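Local coordinates for protein Non-structural maintenance of chromosomes element 1 homolog (Xenopus laevis, PDB 7DG2) that probably acts as a RING-type E3 ubiquitin ligase together with a MAGE protein, as a component of the SMC5-SMC6 complex in DNA repair, at residues Leu57-Glu65 with Tyr76-Glu84; Lys182-Gln193 with Ile202-Tyr212. All blocks are in the same frame, centred on the assembly; numbering follows the deposited sequence.

How the interactions relate
Interaction 1 comes first along the chain and closes before interaction 2 opens. It lies in the Nse1 family region, where strands 62-68 and 75-81 form a hairpin, strand 20-22 completing the three-stranded sheet. Interaction 2 lies in the RING-like region and gathers one zinc ion between 182-193 and 202-212. Their centres are 24 Å apart and their nearest atoms about 8 Å apart, so the two do not touch. Helix 163-176 packs against both: Met167 and Glu168 meet the hairpin, Glu170 and Arg174 the zinc-binding segment. In this assembly the MAGE and Nse4 chains touch interaction 1, while neither touches the two segments of interaction 2.

Interaction 1 (Leu57-Glu65 with Tyr76-Glu84)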
loop_
_atom_site.group_PDB
_atom_site.type_symbol
_atom_site.label_atom_id
_atom_site.label_comp_id
_atom_site.label_asym_id
_atom_site.label_seq_id
_atom_site.Cartn_x
_atom_site.Cartn_y
_atom_site.Cartn_z
ATOM N N LEU A 57 10.379 -14.968 4.325
ATOM C CA LEU A 57 8.959 -14.616 4.350
ATOM C C LEU A 57 8.066 -15.814 4.658
ATOM O O LEU A 57 6.934 -15.620 5.126
ATOM C CB LEU A 57 8.528 -13.984 3.019
ATOM C CG LEU A 57 9.101 -12.601 2.678
ATOM C CD1 LEU A 57 8.822 -12.275 1.219
ATOM C CD2 LEU A 57 8.548 -11.506 3.618
ATOM N N GLN A 58 8.558 -17.038 4.446
ATOM C CA GLN A 58 7.695 -18.217 4.559
ATOM C C GLN A 58 7.010 -18.348 5.918
ATOM O O GLN A 58 5.795 -18.599 5.940
ATOM C CB GLN A 58 8.494 -19.477 4.195
ATOM C CG GLN A 58 7.791 -20.780 4.577
ATOM C CD GLN A 58 8.147 -21.228 5.994
ATOM O OE1 GLN A 58 9.325 -21.378 6.333
ATOM N NE2 GLN A 58 7.134 -21.422 6.828
ATOM N N PRO A 59 7.680 -18.185 7.067
ATOM C CA PRO A 59 6.945 -18.312 8.339
ATOM C C PRO A 59 6.006 -17.154 8.622
ATOM O O PRO A 59 5.257 -17.222 9.608
ATOM C CB PRO A 59 8.060 -18.396 9.389
ATOM C CG PRO A 59 9.220 -17.749 8.766
ATOM C CD PRO A 59 9.132 -18.036 7.302
ATOM N N LEU A 60 6.029 -16.093 7.814
ATOM C CA LEU A 60 5.068 -15.010 7.931
ATOM C C LEU A 60 3.863 -15.216 7.023
ATOM O O LEU A 60 3.012 -14.325 6.934
ATOM C CB LEU A 60 5.741 -13.668 7.613
ATOM C CG LEU A 60 7.064 -13.393 8.336
ATOM C CD1 LEU A 60 7.624 -12.016 7.973
ATOM C CD2 LEU A 60 6.871 -13.509 9.847
ATOM N N PHE A 61 3.786 -16.373 6.357
ATOM C CA PHE A 61 2.730 -16.690 5.394
ATOM C C PHE A 61 2.635 -15.632 4.303
ATOM O O PHE A 61 1.548 -15.207 3.907
ATOM C CB PHE A 61 1.389 -16.874 6.103
ATOM C CG PHE A 61 1.421 -17.970 7.123
ATOM C CD1 PHE A 61 1.473 -19.296 6.725
ATOM C CD2 PHE A 61 1.422 -17.678 8.471
ATOM C CE1 PHE A 61 1.513 -20.315 7.665
ATOM C CE2 PHE A 61 1.458 -18.697 9.417
ATOM C CZ PHE A 61 1.506 -20.007 9.015
ATOM N N MET A 62 3.800 -15.197 3.829
ATOM C CA MET A 62 3.948 -14.278 2.715
ATOM C C MET A 62 4.917 -14.911 1.720
ATOM O O MET A 62 5.817 -15.658 2.110
ATOM C CB MET A 62 4.492 -12.913 3.195
ATOM C CG MET A 62 3.625 -12.261 4.277
ATOM S SD MET A 62 4.490 -10.866 5.039
ATOM C CE MET A 62 4.798 -9.894 3.594
ATOM N N THR A 63 4.717 -14.641 0.432
ATOM C CA THR A 63 5.700 -15.117 -0.535
ATOM C C THR A 63 5.690 -14.214 -1.757
ATOM O O THR A 63 4.703 -13.528 -2.042
ATOM C CB THR A 63 5.442 -16.587 -0.926
ATOM O OG1 THR A 63 6.628 -17.134 -1.522
ATOM C CG2 THR A 63 4.301 -16.707 -1.908
ATOM N N ILE A 64 6.816 -14.188 -2.460
ATOM C CA ILE A 64 6.915 -13.496 -3.738
ATOM C C ILE A 64 6.710 -14.553 -4.813
ATOM O O ILE A 64 7.593 -15.388 -5.049
ATOM C CB ILE A 64 8.262 -12.780 -3.899
ATOM C CG1 ILE A 64 8.427 -11.710 -2.818
ATOM C CG2 ILE A 64 8.350 -12.159 -5.299
ATOM C CD1 ILE A 64 9.871 -11.158 -2.694
ATOM N N GLU A 65 5.528 -14.545 -5.428
ATOM C CA GLU A 65 5.144 -15.513 -6.445
ATOM C C GLU A 65 5.433 -14.970 -7.837
ATOM O O GLU A 65 5.500 -13.762 -8.047
ATOM C CB GLU A 65 3.654 -15.847 -6.326
ATOM C CG GLU A 65 3.356 -17.046 -5.464
ATOM C CD GLU A 65 3.626 -18.360 -6.188
ATOM O OE1 GLU A 65 4.362 -18.355 -7.198
ATOM O OE2 GLU A 65 3.090 -19.398 -5.756
ATOM N N TYR A 76 5.006 -11.777 -14.246
ATOM C CA TYR A 76 4.772 -10.862 -13.131
ATOM C C TYR A 76 5.274 -11.481 -11.837
ATOM O O TYR A 76 5.218 -12.700 -11.651
ATOM C CB TYR A 76 3.270 -10.527 -12.979
ATOM C CG TYR A 76 2.759 -9.647 -14.092
ATOM C CD1 TYR A 76 2.299 -10.198 -15.284
ATOM C CD2 TYR A 76 2.767 -8.267 -13.966
ATOM C CE1 TYR A 76 1.854 -9.393 -16.311
ATOM C CE2 TYR A 76 2.322 -7.453 -14.989
ATOM C CZ TYR A 76 1.860 -8.026 -16.162
ATOM O OH TYR A 76 1.415 -7.221 -17.191
ATOM N N TYR A 77 5.776 -10.625 -10.942
ATOM C CA TYR A 77 6.092 -10.991 -9.571
ATOM C C TYR A 77 5.102 -10.292 -8.649
ATOM O O TYR A 77 4.806 -9.108 -8.839
ATOM C CB TYR A 77 7.513 -10.576 -9.183
ATOM C CG TYR A 77 8.597 -11.390 -9.862
ATOM C CD1 TYR A 77 8.887 -11.206 -11.209
ATOM C CD2 TYR A 77 9.331 -12.329 -9.150
ATOM C CE1 TYR A 77 9.885 -11.950 -11.829
ATOM C CE2 TYR A 77 10.338 -13.065 -9.768
ATOM C CZ TYR A 77 10.594 -12.877 -11.105
ATOM O OH TYR A 77 11.596 -13.620 -11.714
ATOM N N ALA A 78 4.581 -11.019 -7.668
ATOM C CA ALA A 78 3.643 -10.414 -6.729
ATOM C C ALA A 78 3.929 -10.880 -5.309
ATOM O O ALA A 78 4.232 -12.055 -5.082
ATOM C CB ALA A 78 2.189 -10.747 -7.083
ATOM N N LEU A 79 3.808 -9.955 -4.355
ATOM C CA LEU A 79 3.883 -10.276 -2.935
ATOM C C LEU A 79 2.480 -10.671 -2.487
ATOM O O LEU A 79 1.567 -9.837 -2.501
ATOM C CB LEU A 79 4.397 -9.078 -2.135
ATOM C CG LEU A 79 4.483 -9.323 -0.622
ATOM C CD1 LEU A 79 5.509 -10.434 -0.305
ATOM C CD2 LEU A 79 4.865 -8.024 0.092
ATOM N N VAL A 80 2.299 -11.936 -2.117
ATOM C CA VAL A 80 0.965 -12.452 -1.833
ATOM C C VAL A 80 0.904 -12.998 -0.411
ATOM O O VAL A 80 1.891 -13.481 0.151
ATOM C CB VAL A 80 0.534 -13.531 -2.862
ATOM C CG1 VAL A 80 0.475 -12.920 -4.250
ATOM C CG2 VAL A 80 1.472 -14.725 -2.854
ATOM N N ASN A 81 -0.281 -12.889 0.174
ATOM C CA ASN A 81 -0.572 -13.513 1.446
ATOM C C ASN A 81 -0.949 -14.974 1.229
ATOM O O ASN A 81 -1.521 -15.341 0.200
ATOM C CB ASN A 81 -1.708 -12.766 2.133
ATOM C CG ASN A 81 -2.071 -13.376 3.449
ATOM O OD1 ASN A 81 -1.192 -13.711 4.239
ATOM N ND2 ASN A 81 -3.366 -13.552 3.691
ATOM N N ARG A 82 -0.623 -15.817 2.205
ATOM C CA ARG A 82 -0.797 -17.251 2.016
ATOM C C ARG A 82 -1.552 -17.917 3.162
ATOM O O ARG A 82 -1.541 -19.149 3.259
ATOM C CB ARG A 82 0.566 -17.918 1.791
ATOM C CG ARG A 82 1.043 -17.812 0.322
ATOM C CD ARG A 82 0.128 -18.680 -0.544
ATOM N NE ARG A 82 0.176 -18.467 -1.997
ATOM C CZ ARG A 82 -0.676 -17.693 -2.677
ATOM N NH1 ARG A 82 -1.628 -17.008 -2.038
ATOM N NH2 ARG A 82 -0.580 -17.606 -4.006
ATOM N N VAL A 83 -2.235 -17.155 4.020
ATOM C CA VAL A 83 -2.962 -17.756 5.136
ATOM C C VAL A 83 -4.272 -17.020 5.378
ATOM O O VAL A 83 -4.400 -15.816 5.133
ATOM C CB VAL A 83 -2.102 -17.791 6.426
ATOM C CG1 VAL A 83 -1.955 -16.394 7.008
ATOM C CG2 VAL A 83 -2.694 -18.753 7.447
ATOM N N GLU A 84 -5.267 -17.760 5.861
ATOM C CA GLU A 84 -6.542 -17.181 6.262
ATOM C C GLU A 84 -6.683 -17.430 7.759
ATOM O O GLU A 84 -6.853 -18.577 8.177
ATOM C CB GLU A 84 -7.697 -17.801 5.461
ATOM C CG GLU A 84 -7.430 -17.825 3.937
ATOM C CD GLU A 84 -8.378 -18.727 3.134
ATOM O OE1 GLU A 84 -9.552 -18.349 2.934
ATOM O OE2 GLU A 84 -7.934 -19.810 2.691
HETATM O O HOH W 1 0.667 -12.937 6.089
HETATM O O HOH W 2 2.543 -19.807 -2.918
#
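The beta hairpin of strands 62-68 and 75-81 brings Thr63 opposite Val80 and Glu65 opposite Ala78 as antiparallel hydrogen-bonded pairs. Each of these pairs is closed by two backbone bonds; Val80 N reaches Thr63 O at 2.9 Å with an N-H...O angle of 172°. Met62 with Asn81 and Ile64 with Leu79 are the non-hydrogen-bonded pairs. On their face Leu79 carries much of the apolar packing: CG lies anti to the backbone N (chi1 179°), which places CD1 against Leu57 CD1 and Ile64 CG1, and both methyls against Met62 CE. Met62 bends at chi3, and its CE meets Leu79 CD2 at 4.0 Å. Leu12 and Met16 of helix 6-18 also pack on Leu79. On the other face Thr63 and Val80 stand side by side, pointing the same way, with Thr63 CG2 3.6 Å from Val80 CG2. The same Val80 methyl sits over the centre of one face of the Arg82 guanidinium. That group is held by the carbonyls of Met167 and Glu168, while its charge approaches Glu65 without forming a salt bridge: a water bridges Arg82 NE and Glu65 OE2. Beyond the strand pairing, Arg82 N donates to Phe61 O, with the donor 37° above the carbonyl plane, where the regular strand pairing has ended. Asn81 ND2 reaches Val83 O and also Leu72 O of the Nse4 subunit, tying this hairpin end to a partner chain; Gln18 of the MAGE subunit packs on Phe61 and Val83. Between those two residues, Val83 CG1 touches Phe61 CB at 3.5 Å. Val83 CG2 stands over the centre of the Phe61 ring, almost along its normal and 4.2 Å from the centroid, a CH-pi contact.

Interaction 2 (Lys182-Gln193 with Ile202-Tyr212); sequences KICNVCRKVAIQ and IPLHLQCAGKY. With ZN (zinc ion), chain G.
Cys184 and Cys187 meet His205 and Cys208 around one zinc ion, each segment supplying two ligands. The metal lies 2.3 Å from Cys184 SG and 2.1 Å from His205 ND1, with Cys187 SG and Cys208 SG completing the set. Since ND1 takes the metal, the other imidazole nitrogen is left to donate: His205 NE2 reaches Val190 O at 2.8 Å, with the acceptor near the ring plane. Ala191 CB lies over one face of this ring, nearest NE2 and CD2, and Cys187 SG lies at its edge, so metal, bond and methyl together limit its rotation. A second shell of amides surrounds Cys184 SG. It accepts from the N-H groups of Val186 and Cys187 and, across the contact, from His205, at the N-cap position of helix 206-212; His205 N lies 3.4 Å from Cys184 SG. Such N-H...S bonds probably temper the thiolate's negative charge. Further out, Asn185 N donates a hydrogen bond to Pro203 O at 3.0 Å. Leu204 CD2 packs against Val186 CG2 at 3.6 Å, the two side chains crossing at about a right angle, while Val186 CG2 also touches Tyr212. Paired CxxC and HxxC ligands from a turn and a helix start form this three-cysteine, one-histidine site; Cys197, Cys200, Cys221 and Cys224 hold the other zinc, consistent with an atypical RING-type finger.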
loop_
_atom_site.group_PDB
_atom_site.type_symbol
_atom_site.label_atom_id
_atom_site.label_comp_id
_atom_site.label_asym_id
_atom_site.label_seq_id
_atom_site.Cartn_x
_atom_site.Cartn_y
_atom_site.Cartn_z
ATOM N N LYS A 182 -12.850 -22.478 -14.200
ATOM C CA LYS A 182 -12.213 -23.064 -15.374
ATOM C C LYS A 182 -10.798 -23.500 -15.017
ATOM O O LYS A 182 -9.994 -22.683 -14.551
ATOM C CB LYS A 182 -12.185 -22.058 -16.522
ATOM C CG LYS A 182 -13.563 -21.629 -17.034
ATOM C CD LYS A 182 -13.445 -20.469 -18.014
ATOM C CE LYS A 182 -14.812 -19.900 -18.377
ATOM N NZ LYS A 182 -15.592 -19.405 -17.196
ATOM N N ILE A 183 -10.490 -24.776 -15.241
ATOM C CA ILE A 183 -9.143 -25.316 -15.060
ATOM C C ILE A 183 -8.596 -25.654 -16.440
ATOM O O ILE A 183 -9.126 -26.544 -17.115
ATOM C CB ILE A 183 -9.146 -26.556 -14.154
ATOM C CG1 ILE A 183 -9.775 -26.227 -12.804
ATOM C CG2 ILE A 183 -7.732 -27.089 -13.966
ATOM C CD1 ILE A 183 -9.000 -25.198 -12.003
ATOM N N CYS A 184 -7.544 -24.947 -16.858
ATOM C CA CYS A 184 -6.997 -25.114 -18.206
ATOM C C CYS A 184 -6.623 -26.568 -18.463
ATOM O O CYS A 184 -5.933 -27.197 -17.657
ATOM C CB CYS A 184 -5.769 -24.220 -18.396
ATOM S SG CYS A 184 -4.963 -24.405 -20.017
ATOM N N ASN A 185 -7.086 -27.108 -19.591
ATOM C CA ASN A 185 -6.849 -28.521 -19.852
ATOM C C ASN A 185 -5.378 -28.814 -20.123
ATOM O O ASN A 185 -4.948 -29.960 -19.946
ATOM C CB ASN A 185 -7.717 -28.995 -21.023
ATOM C CG ASN A 185 -7.782 -30.509 -21.129
ATOM O OD1 ASN A 185 -8.420 -31.174 -20.309
ATOM N ND2 ASN A 185 -7.131 -31.060 -22.148
ATOM N N VAL A 186 -4.598 -27.804 -20.497
ATOM C CA VAL A 186 -3.185 -27.990 -20.824
ATOM C C VAL A 186 -2.292 -27.793 -19.603
ATOM O O VAL A 186 -1.468 -28.653 -19.280
ATOM C CB VAL A 186 -2.785 -27.044 -21.976
ATOM C CG1 VAL A 186 -1.271 -26.905 -22.065
ATOM C CG2 VAL A 186 -3.341 -27.554 -23.288
ATOM N N CYS A 187 -2.410 -26.665 -18.899
ATOM C CA CYS A 187 -1.500 -26.388 -17.792
ATOM C C CYS A 187 -2.103 -26.671 -16.423
ATOM O O CYS A 187 -1.367 -26.643 -15.430
ATOM C CB CYS A 187 -1.022 -24.932 -17.843
ATOM S SG CYS A 187 -2.322 -23.720 -17.485
ATOM N N ARG A 188 -3.413 -26.930 -16.347
ATOM C CA ARG A 188 -4.122 -27.307 -15.124
ATOM C C ARG A 188 -4.161 -26.185 -14.087
ATOM O O ARG A 188 -4.327 -26.447 -12.893
ATOM C CB ARG A 188 -3.530 -28.580 -14.510
ATOM C CG ARG A 188 -3.447 -29.757 -15.479
ATOM C CD ARG A 188 -4.824 -30.315 -15.789
ATOM N NE ARG A 188 -5.575 -30.585 -14.566
ATOM C CZ ARG A 188 -5.484 -31.710 -13.860
ATOM N NH1 ARG A 188 -6.206 -31.863 -12.756
ATOM N NH2 ARG A 188 -4.671 -32.683 -14.255
ATOM N N LYS A 189 -4.028 -24.935 -14.513
ATOM C CA LYS A 189 -4.183 -23.787 -13.631
ATOM C C LYS A 189 -5.489 -23.065 -13.937
ATOM O O LYS A 189 -6.068 -23.214 -15.015
ATOM C CB LYS A 189 -3.007 -22.816 -13.775
ATOM C CG LYS A 189 -1.658 -23.427 -13.441
ATOM C CD LYS A 189 -0.524 -22.483 -13.796
ATOM C CE LYS A 189 0.790 -22.996 -13.235
ATOM N NZ LYS A 189 0.671 -23.233 -11.768
ATOM N N VAL A 190 -5.951 -22.279 -12.958
ATOM C CA VAL A 190 -7.168 -21.494 -13.137
ATOM C C VAL A 190 -7.048 -20.627 -14.379
ATOM O O VAL A 190 -6.003 -20.018 -14.643
ATOM C CB VAL A 190 -7.439 -20.630 -11.892
ATOM C CG1 VAL A 190 -8.507 -19.579 -12.177
ATOM C CG2 VAL A 190 -7.857 -21.508 -10.720
ATOM N N ALA A 191 -8.120 -20.583 -15.164
ATOM C CA ALA A 191 -8.224 -19.680 -16.300
ATOM C C ALA A 191 -9.425 -18.781 -16.079
ATOM O O ALA A 191 -10.522 -19.268 -15.788
ATOM C CB ALA A 191 -8.366 -20.436 -17.622
ATOM N N ILE A 192 -9.217 -17.473 -16.202
ATOM C CA ILE A 192 -10.316 -16.519 -16.132
ATOM C C ILE A 192 -10.752 -16.185 -17.553
ATOM O O ILE A 192 -11.917 -16.381 -17.921
ATOM C CB ILE A 192 -9.914 -15.262 -15.337
ATOM C CG1 ILE A 192 -9.530 -15.639 -13.905
ATOM C CG2 ILE A 192 -11.047 -14.281 -15.314
ATOM C CD1 ILE A 192 -10.639 -16.320 -13.119
ATOM N N GLN A 193 -9.823 -15.691 -18.370
ATOM C CA GLN A 193 -10.037 -15.598 -19.809
ATOM C C GLN A 193 -9.535 -16.879 -20.463
ATOM O O GLN A 193 -8.499 -17.421 -20.076
ATOM C CB GLN A 193 -9.316 -14.384 -20.396
ATOM C CG GLN A 193 -9.799 -13.066 -19.811
ATOM C CD GLN A 193 -9.136 -11.871 -20.453
ATOM O OE1 GLN A 193 -8.377 -11.144 -19.802
ATOM N NE2 GLN A 193 -9.423 -11.651 -21.729
ATOM N N ILE A 202 -14.648 -27.536 -22.213
ATOM C CA ILE A 202 -13.368 -27.481 -21.509
ATOM C C ILE A 202 -12.637 -26.200 -21.887
ATOM O O ILE A 202 -12.769 -25.713 -23.018
ATOM C CB ILE A 202 -12.481 -28.707 -21.780
ATOM C CG1 ILE A 202 -12.135 -28.821 -23.265
ATOM C CG2 ILE A 202 -13.118 -29.973 -21.199
ATOM C CD1 ILE A 202 -10.742 -28.337 -23.603
ATOM N N PRO A 203 -11.875 -25.625 -20.969
ATOM C CA PRO A 203 -11.193 -24.359 -21.251
ATOM C C PRO A 203 -9.711 -24.535 -21.537
ATOM O O PRO A 203 -9.075 -25.457 -21.014
ATOM C CB PRO A 203 -11.410 -23.577 -19.951
ATOM C CG PRO A 203 -11.334 -24.647 -18.892
ATOM C CD PRO A 203 -11.863 -25.936 -19.525
ATOM N N LEU A 204 -9.153 -23.649 -22.362
ATOM C CA LEU A 204 -7.711 -23.488 -22.486
ATOM C C LEU A 204 -7.372 -22.012 -22.332
ATOM O O LEU A 204 -8.100 -21.160 -22.842
ATOM C CB LEU A 204 -7.189 -23.985 -23.841
ATOM C CG LEU A 204 -7.144 -25.494 -24.078
ATOM C CD1 LEU A 204 -6.284 -25.805 -25.304
ATOM C CD2 LEU A 204 -6.607 -26.192 -22.849
ATOM N N HIS A 205 -6.277 -21.709 -21.634
ATOM C CA HIS A 205 -5.731 -20.356 -21.698
ATOM C C HIS A 205 -5.440 -19.993 -23.148
ATOM O O HIS A 205 -5.100 -20.853 -23.964
ATOM C CB HIS A 205 -4.435 -20.231 -20.899
ATOM C CG HIS A 205 -4.613 -20.262 -19.416
ATOM N ND1 HIS A 205 -4.130 -21.291 -18.635
ATOM C CD2 HIS A 205 -5.189 -19.379 -18.565
ATOM C CE1 HIS A 205 -4.413 -21.047 -17.366
ATOM N NE2 HIS A 205 -5.057 -19.894 -17.298
ATOM N N LEU A 206 -5.557 -18.702 -23.463
ATOM C CA LEU A 206 -5.279 -18.265 -24.829
ATOM C C LEU A 206 -3.842 -18.577 -25.224
ATOM O O LEU A 206 -3.585 -19.026 -26.348
ATOM C CB LEU A 206 -5.578 -16.773 -24.987
ATOM C CG LEU A 206 -6.900 -16.483 -25.705
ATOM C CD1 LEU A 206 -8.089 -16.858 -24.824
ATOM C CD2 LEU A 206 -6.990 -15.026 -26.157
ATOM N N GLN A 207 -2.892 -18.366 -24.307
ATOM C CA GLN A 207 -1.509 -18.730 -24.594
ATOM C C GLN A 207 -1.338 -20.238 -24.704
ATOM O O GLN A 207 -0.527 -20.715 -25.505
ATOM C CB GLN A 207 -0.571 -18.175 -23.522
ATOM C CG GLN A 207 0.163 -16.904 -23.929
ATOM C CD GLN A 207 -0.502 -15.649 -23.392
ATOM O OE1 GLN A 207 -0.809 -15.556 -22.195
ATOM N NE2 GLN A 207 -0.732 -14.676 -24.273
ATOM N N CYS A 208 -2.087 -21.006 -23.913
ATOM C CA CYS A 208 -1.955 -22.454 -23.984
ATOM C C CYS A 208 -2.587 -23.015 -25.251
ATOM O O CYS A 208 -2.111 -24.025 -25.780
ATOM C CB CYS A 208 -2.562 -23.095 -22.738
ATOM S SG CYS A 208 -1.685 -22.671 -21.217
ATOM N N ALA A 209 -3.651 -22.384 -25.752
ATOM C CA ALA A 209 -4.216 -22.808 -27.031
ATOM C C ALA A 209 -3.231 -22.564 -28.168
ATOM O O ALA A 209 -3.087 -23.407 -29.062
ATOM C CB ALA A 209 -5.532 -22.082 -27.298
ATOM N N GLY A 210 -2.541 -21.420 -28.146
ATOM C CA GLY A 210 -1.545 -21.145 -29.169
ATOM C C GLY A 210 -0.421 -22.164 -29.187
ATOM O O GLY A 210 0.047 -22.567 -30.254
ATOM N N LYS A 211 0.026 -22.595 -28.008
ATOM C CA LYS A 211 1.073 -23.609 -27.939
ATOM C C LYS A 211 0.551 -24.976 -28.365
ATOM O O LYS A 211 1.127 -25.625 -29.246
ATOM C CB LYS A 211 1.643 -23.669 -26.522
ATOM C CG LYS A 211 2.546 -22.499 -26.159
ATOM C CD LYS A 211 2.804 -22.447 -24.658
ATOM C CE LYS A 211 3.228 -23.803 -24.112
ATOM N NZ LYS A 211 3.367 -23.784 -22.628
ATOM N N TYR A 212 -0.548 -25.425 -27.754
ATOM C CA TYR A 212 -1.025 -26.786 -27.976
ATOM C C TYR A 212 -1.404 -27.018 -29.433
ATOM O O TYR A 212 -1.157 -28.098 -29.980
ATOM C CB TYR A 212 -2.214 -27.075 -27.057
ATOM C CG TYR A 212 -2.826 -28.447 -27.233
ATOM C CD1 TYR A 212 -2.331 -29.546 -26.542
ATOM C CD2 TYR A 212 -3.914 -28.640 -28.080
ATOM C CE1 TYR A 212 -2.893 -30.801 -26.697
ATOM C CE2 TYR A 212 -4.481 -29.888 -28.246
ATOM C CZ TYR A 212 -3.968 -30.965 -27.553
ATOM O OH TYR A 212 -4.538 -32.207 -27.717
HETATM ZN ZN ZN G . -3.172 -23.028 -19.416
HETATM O O HOH W 3 -6.164 -16.745 -21.380
#